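Local coordinates for protein kojibiose phosphorylase (PDB 6W0P) that is a glycoside hydrolase family 65 phosphorylase, a carbohydrate-active enzyme with a central catalytic domain flanked by N- and C-terminal domains, at residues I685-N697 and K730-Y742. Sequence-based numbering, arbitrary orientation.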
loop_
_atom_site.group_PDB
_atom_site.type_symbol
_atom_site.label_atom_id
_atom_site.label_comp_id
_atom_site.label_asym_id
_atom_site.label_seq_id
_atom_site.Cartn_x
_atom_site.Cartn_y
_atom_site.Cartn_z
ATOM N N ILE A 685 13.978 39.797 -1.579
ATOM C CA ILE A 685 13.845 40.766 -0.451
ATOM C C ILE A 685 14.852 40.369 0.633
ATOM O O ILE A 685 14.733 39.278 1.175
ATOM C CB ILE A 685 12.413 40.802 0.110
ATOM C CG1 ILE A 685 11.356 40.920 -0.989
ATOM C CG2 ILE A 685 12.271 41.890 1.172
ATOM C CD1 ILE A 685 11.450 42.176 -1.819
ATOM N N LYS A 686 15.803 41.238 0.941
ATOM C CA LYS A 686 16.797 41.042 2.033
ATOM C C LYS A 686 16.770 42.268 2.952
ATOM O O LYS A 686 16.842 43.408 2.415
ATOM C CB LYS A 686 18.196 40.820 1.452
ATOM C CG LYS A 686 19.186 40.202 2.424
ATOM C CD LYS A 686 20.554 39.925 1.806
ATOM C CE LYS A 686 21.514 39.279 2.791
ATOM N NZ LYS A 686 22.932 39.530 2.425
ATOM N N ASN A 687 16.661 42.022 4.266
ATOM C CA ASN A 687 16.503 43.051 5.327
ATOM C C ASN A 687 15.478 44.080 4.850
ATOM O O ASN A 687 15.751 45.288 4.979
ATOM C CB ASN A 687 17.839 43.719 5.679
ATOM C CG ASN A 687 18.900 42.705 6.057
ATOM O OD1 ASN A 687 18.606 41.700 6.707
ATOM N ND2 ASN A 687 20.141 42.957 5.662
ATOM N N ASP A 688 14.372 43.617 4.252
ATOM C CA ASP A 688 13.208 44.473 3.900
ATOM C C ASP A 688 13.587 45.479 2.799
ATOM O O ASP A 688 12.933 46.531 2.726
ATOM C CB ASP A 688 12.695 45.180 5.160
ATOM C CG ASP A 688 11.260 45.633 5.023
ATOM O OD1 ASP A 688 10.489 44.866 4.440
ATOM O OD2 ASP A 688 10.938 46.747 5.474
ATOM N N ILE A 689 14.600 45.157 1.983
ATOM C CA ILE A 689 15.059 45.945 0.798
ATOM C C ILE A 689 14.905 45.041 -0.427
ATOM O O ILE A 689 15.450 43.924 -0.409
ATOM C CB ILE A 689 16.532 46.396 0.919
ATOM C CG1 ILE A 689 16.883 47.096 2.241
ATOM C CG2 ILE A 689 16.922 47.215 -0.290
ATOM C CD1 ILE A 689 16.312 48.483 2.406
ATOM N N LEU A 690 14.245 45.521 -1.477
ATOM C CA LEU A 690 14.122 44.770 -2.745
ATOM C C LEU A 690 15.474 44.773 -3.465
ATOM O O LEU A 690 16.023 45.873 -3.695
ATOM C CB LEU A 690 13.019 45.403 -3.600
ATOM C CG LEU A 690 12.669 44.649 -4.878
ATOM C CD1 LEU A 690 11.165 44.504 -5.009
ATOM C CD2 LEU A 690 13.235 45.352 -6.091
ATOM N N ASN A 691 15.935 43.579 -3.836
ATOM C CA ASN A 691 17.150 43.321 -4.635
ATOM C C ASN A 691 16.754 42.785 -6.015
ATOM O O ASN A 691 15.807 41.975 -6.109
ATOM C CB ASN A 691 18.084 42.308 -3.962
ATOM C CG ASN A 691 18.821 42.828 -2.741
ATOM O OD1 ASN A 691 20.042 42.841 -2.739
ATOM N ND2 ASN A 691 18.100 43.244 -1.709
ATOM N N LEU A 692 17.498 43.201 -7.041
ATOM C CA LEU A 692 17.455 42.653 -8.422
ATOM C C LEU A 692 18.890 42.377 -8.868
ATOM O O LEU A 692 19.773 43.154 -8.461
ATOM C CB LEU A 692 16.803 43.675 -9.360
ATOM C CG LEU A 692 15.348 44.031 -9.053
ATOM C CD1 LEU A 692 14.876 45.166 -9.959
ATOM C CD2 LEU A 692 14.459 42.819 -9.223
ATOM N N THR A 693 19.098 41.283 -9.612
ATOM C CA THR A 693 20.363 40.926 -10.307
ATOM C C THR A 693 20.010 40.396 -11.685
ATOM O O THR A 693 20.089 39.197 -11.930
ATOM C CB THR A 693 21.170 39.864 -9.551
ATOM O OG1 THR A 693 21.288 40.308 -8.209
ATOM C CG2 THR A 693 22.550 39.642 -10.136
ATOM N N PRO A 694 19.511 41.257 -12.587
ATOM C CA PRO A 694 19.010 40.797 -13.878
ATOM C C PRO A 694 20.094 40.194 -14.790
ATOM O O PRO A 694 21.141 40.794 -14.981
ATOM C CB PRO A 694 18.354 42.051 -14.473
ATOM C CG PRO A 694 18.055 42.915 -13.275
ATOM C CD PRO A 694 19.240 42.678 -12.359
ATOM N N THR A 695 19.811 38.993 -15.298
ATOM C CA THR A 695 20.665 38.246 -16.255
ATOM C C THR A 695 19.837 37.966 -17.513
ATOM O O THR A 695 18.622 38.213 -17.498
ATOM C CB THR A 695 21.229 36.983 -15.595
ATOM O OG1 THR A 695 20.149 36.254 -15.003
ATOM C CG2 THR A 695 22.277 37.293 -14.547
ATOM N N SER A 696 20.476 37.469 -18.561
ATOM C CA SER A 696 19.913 37.402 -19.932
ATOM C C SER A 696 19.330 36.011 -20.170
ATOM O O SER A 696 19.951 35.015 -19.731
ATOM C CB SER A 696 20.979 37.711 -20.966
ATOM O OG SER A 696 21.465 39.037 -20.823
ATOM N N ASN A 697 18.195 35.956 -20.863
ATOM C CA ASN A 697 17.734 34.743 -21.585
ATOM C C ASN A 697 18.294 34.846 -23.006
ATOM O O ASN A 697 17.951 35.828 -23.678
ATOM C CB ASN A 697 16.217 34.630 -21.557
ATOM C CG ASN A 697 15.698 33.366 -22.210
ATOM O OD1 ASN A 697 16.274 32.898 -23.180
ATOM N ND2 ASN A 697 14.605 32.818 -21.696
ATOM N N LYS A 730 5.536 58.745 -5.721
ATOM C CA LYS A 730 6.329 59.986 -5.545
ATOM C C LYS A 730 7.439 59.764 -4.529
ATOM O O LYS A 730 8.367 60.572 -4.532
ATOM C CB LYS A 730 5.435 61.137 -5.079
ATOM C CG LYS A 730 4.256 61.440 -5.997
ATOM C CD LYS A 730 4.702 61.809 -7.390
ATOM C CE LYS A 730 3.547 62.105 -8.322
ATOM N NZ LYS A 730 4.060 62.557 -9.636
ATOM N N ASN A 731 7.310 58.761 -3.667
ATOM C CA ASN A 731 8.209 58.579 -2.500
ATOM C C ASN A 731 9.396 57.687 -2.892
ATOM O O ASN A 731 9.315 56.941 -3.875
ATOM C CB ASN A 731 7.451 58.041 -1.284
ATOM C CG ASN A 731 6.726 56.745 -1.565
ATOM O OD1 ASN A 731 6.063 56.614 -2.595
ATOM N ND2 ASN A 731 6.842 55.794 -0.654
ATOM N N ILE A 732 10.482 57.773 -2.138
ATOM C CA ILE A 732 11.723 56.992 -2.385
ATOM C C ILE A 732 11.461 55.519 -2.059
ATOM O O ILE A 732 11.036 55.226 -0.930
ATOM C CB ILE A 732 12.881 57.582 -1.557
ATOM C CG1 ILE A 732 13.336 58.933 -2.133
ATOM C CG2 ILE A 732 14.028 56.572 -1.428
ATOM C CD1 ILE A 732 14.144 59.772 -1.158
ATOM N N LEU A 733 11.728 54.623 -3.010
ATOM C CA LEU A 733 11.954 53.194 -2.682
ATOM C C LEU A 733 13.441 52.917 -2.812
ATOM O O LEU A 733 13.987 53.039 -3.902
ATOM C CB LEU A 733 11.166 52.265 -3.615
ATOM C CG LEU A 733 11.385 50.781 -3.327
ATOM C CD1 LEU A 733 10.930 50.437 -1.914
ATOM C CD2 LEU A 733 10.683 49.896 -4.357
ATOM N N PRO A 734 14.130 52.523 -1.729
ATOM C CA PRO A 734 15.468 51.972 -1.851
ATOM C C PRO A 734 15.416 50.633 -2.572
ATOM O O PRO A 734 14.591 49.808 -2.256
ATOM C CB PRO A 734 15.962 51.761 -0.423
ATOM C CG PRO A 734 14.723 51.809 0.433
ATOM C CD PRO A 734 13.697 52.623 -0.325
ATOM N N ILE A 735 16.313 50.455 -3.514
ATOM C CA ILE A 735 16.408 49.192 -4.280
ATOM C C ILE A 735 17.889 48.885 -4.514
ATOM O O ILE A 735 18.667 49.817 -4.750
ATOM C CB ILE A 735 15.559 49.310 -5.561
ATOM C CG1 ILE A 735 15.644 48.060 -6.437
ATOM C CG2 ILE A 735 15.904 50.575 -6.335
ATOM C CD1 ILE A 735 14.697 48.111 -7.606
ATOM N N ASN A 736 18.238 47.611 -4.406
ATOM C CA ASN A 736 19.622 47.109 -4.516
ATOM C C ASN A 736 19.748 46.410 -5.874
ATOM O O ASN A 736 19.014 45.405 -6.087
ATOM C CB ASN A 736 19.902 46.252 -3.281
ATOM C CG ASN A 736 21.375 46.056 -3.077
ATOM O OD1 ASN A 736 22.041 45.556 -3.973
ATOM N ND2 ASN A 736 21.883 46.486 -1.936
ATOM N N VAL A 737 20.549 46.949 -6.799
ATOM C CA VAL A 737 20.738 46.360 -8.161
ATOM C C VAL A 737 22.229 46.076 -8.397
ATOM O O VAL A 737 23.067 47.024 -8.309
ATOM C CB VAL A 737 20.143 47.235 -9.288
ATOM C CG1 VAL A 737 20.089 46.485 -10.608
ATOM C CG2 VAL A 737 18.749 47.754 -8.958
ATOM N N TYR A 738 22.554 44.814 -8.707
ATOM C CA TYR A 738 23.940 44.340 -8.925
ATOM C C TYR A 738 24.758 44.699 -7.676
ATOM O O TYR A 738 25.932 45.033 -7.797
ATOM C CB TYR A 738 24.522 44.926 -10.217
ATOM C CG TYR A 738 23.784 44.522 -11.473
ATOM C CD1 TYR A 738 23.538 43.185 -11.761
ATOM C CD2 TYR A 738 23.311 45.463 -12.372
ATOM C CE1 TYR A 738 22.867 42.791 -12.908
ATOM C CE2 TYR A 738 22.634 45.085 -13.520
ATOM C CZ TYR A 738 22.403 43.746 -13.790
ATOM O OH TYR A 738 21.710 43.367 -14.912
ATOM N N GLY A 739 24.121 44.631 -6.496
ATOM C CA GLY A 739 24.776 44.804 -5.191
ATOM C C GLY A 739 24.984 46.257 -4.795
ATOM O O GLY A 739 25.601 46.450 -3.732
ATOM N N LYS A 740 24.486 47.236 -5.570
ATOM C CA LYS A 740 24.555 48.694 -5.224
ATOM C C LYS A 740 23.160 49.212 -4.842
ATOM O O LYS A 740 22.157 48.814 -5.502
ATOM C CB LYS A 740 25.103 49.540 -6.382
ATOM C CG LYS A 740 26.343 48.992 -7.087
ATOM C CD LYS A 740 27.625 49.744 -6.789
ATOM C CE LYS A 740 28.879 48.924 -7.040
ATOM N NZ LYS A 740 28.919 48.365 -8.417
ATOM N N LYS A 741 23.104 50.093 -3.843
ATOM C CA LYS A 741 21.849 50.636 -3.272
ATOM C C LYS A 741 21.500 51.978 -3.925
ATOM O O LYS A 741 22.215 52.975 -3.687
ATOM C CB LYS A 741 21.939 50.810 -1.757
ATOM C CG LYS A 741 20.664 51.392 -1.162
ATOM C CD LYS A 741 20.296 50.884 0.215
ATOM C CE LYS A 741 20.369 51.952 1.283
ATOM N NZ LYS A 741 19.831 51.452 2.576
ATOM N N TYR A 742 20.412 52.010 -4.686
ATOM C CA TYR A 742 19.867 53.242 -5.290
ATOM C C TYR A 742 18.619 53.639 -4.519
ATOM O O TYR A 742 18.033 52.799 -3.801
ATOM C CB TYR A 742 19.499 53.027 -6.758
ATOM C CG TYR A 742 20.618 52.538 -7.644
ATOM C CD1 TYR A 742 21.062 51.225 -7.596
ATOM C CD2 TYR A 742 21.238 53.396 -8.530
ATOM C CE1 TYR A 742 22.081 50.776 -8.418
ATOM C CE2 TYR A 742 22.255 52.963 -9.366
ATOM C CZ TYR A 742 22.684 51.649 -9.306
ATOM O OH TYR A 742 23.685 51.212 -10.120
HETATM O O HOH W 1 13.036 48.113 -1.080
HETATM O O HOH W 2 21.481 43.261 -6.106
#
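With chi1 at -62°, Y738 swings its ring beside its own backbone N and along T693 and P694, where OH donates a 2.6 Å hydrogen bond to P694 O. That carbonyl oxygen lies at the ring edge, in plane, while the phenol oxygen is tilted 20° from the carbonyl plane; P694 CD packs 3.6 Å from Y738 CZ, and T693 CG2 touches Y738 CD1. In the conformer given here, the extended side chain of I735 carries its CD1 alongside CD2 of L690 and near CD1 of L692. On the other face of the sheet N691 and N736 lie side by side, their amide planes nearly parallel (10° apart). N691 OD1 rests 3.5 Å from N736 CB, and a weak bond from N691 ND2 to I689 O helps set the amide's rotation.

Between these faces strands 689-692 and 733-737 run parallel, joined by N736 N to L690 O, L692 N to N736 O (2.8 Å) and Y738 N to L692 O (3.2 Å). Ahead of this ladder a water takes the N-H of L690 and donates to P734 O, bridging the strands; CD1 of I689 reaches CG of P734. A second water accepts from G739 N in the type I' turn 737-740, next to L692 O.

The two strands form the centre of a small four-stranded mixed sheet, each hairpinned through a type I' turn to an outer antiparallel strand, 684-686 or 740-744. Its L692, I735 and V737 face packs on the five-stranded antiparallel sheet that contains strands 712-718, 722-726 and 747-751: L692 meets V716 and I725, V737 meets I725 and I750, and I735 meets L748 of strand 747-751.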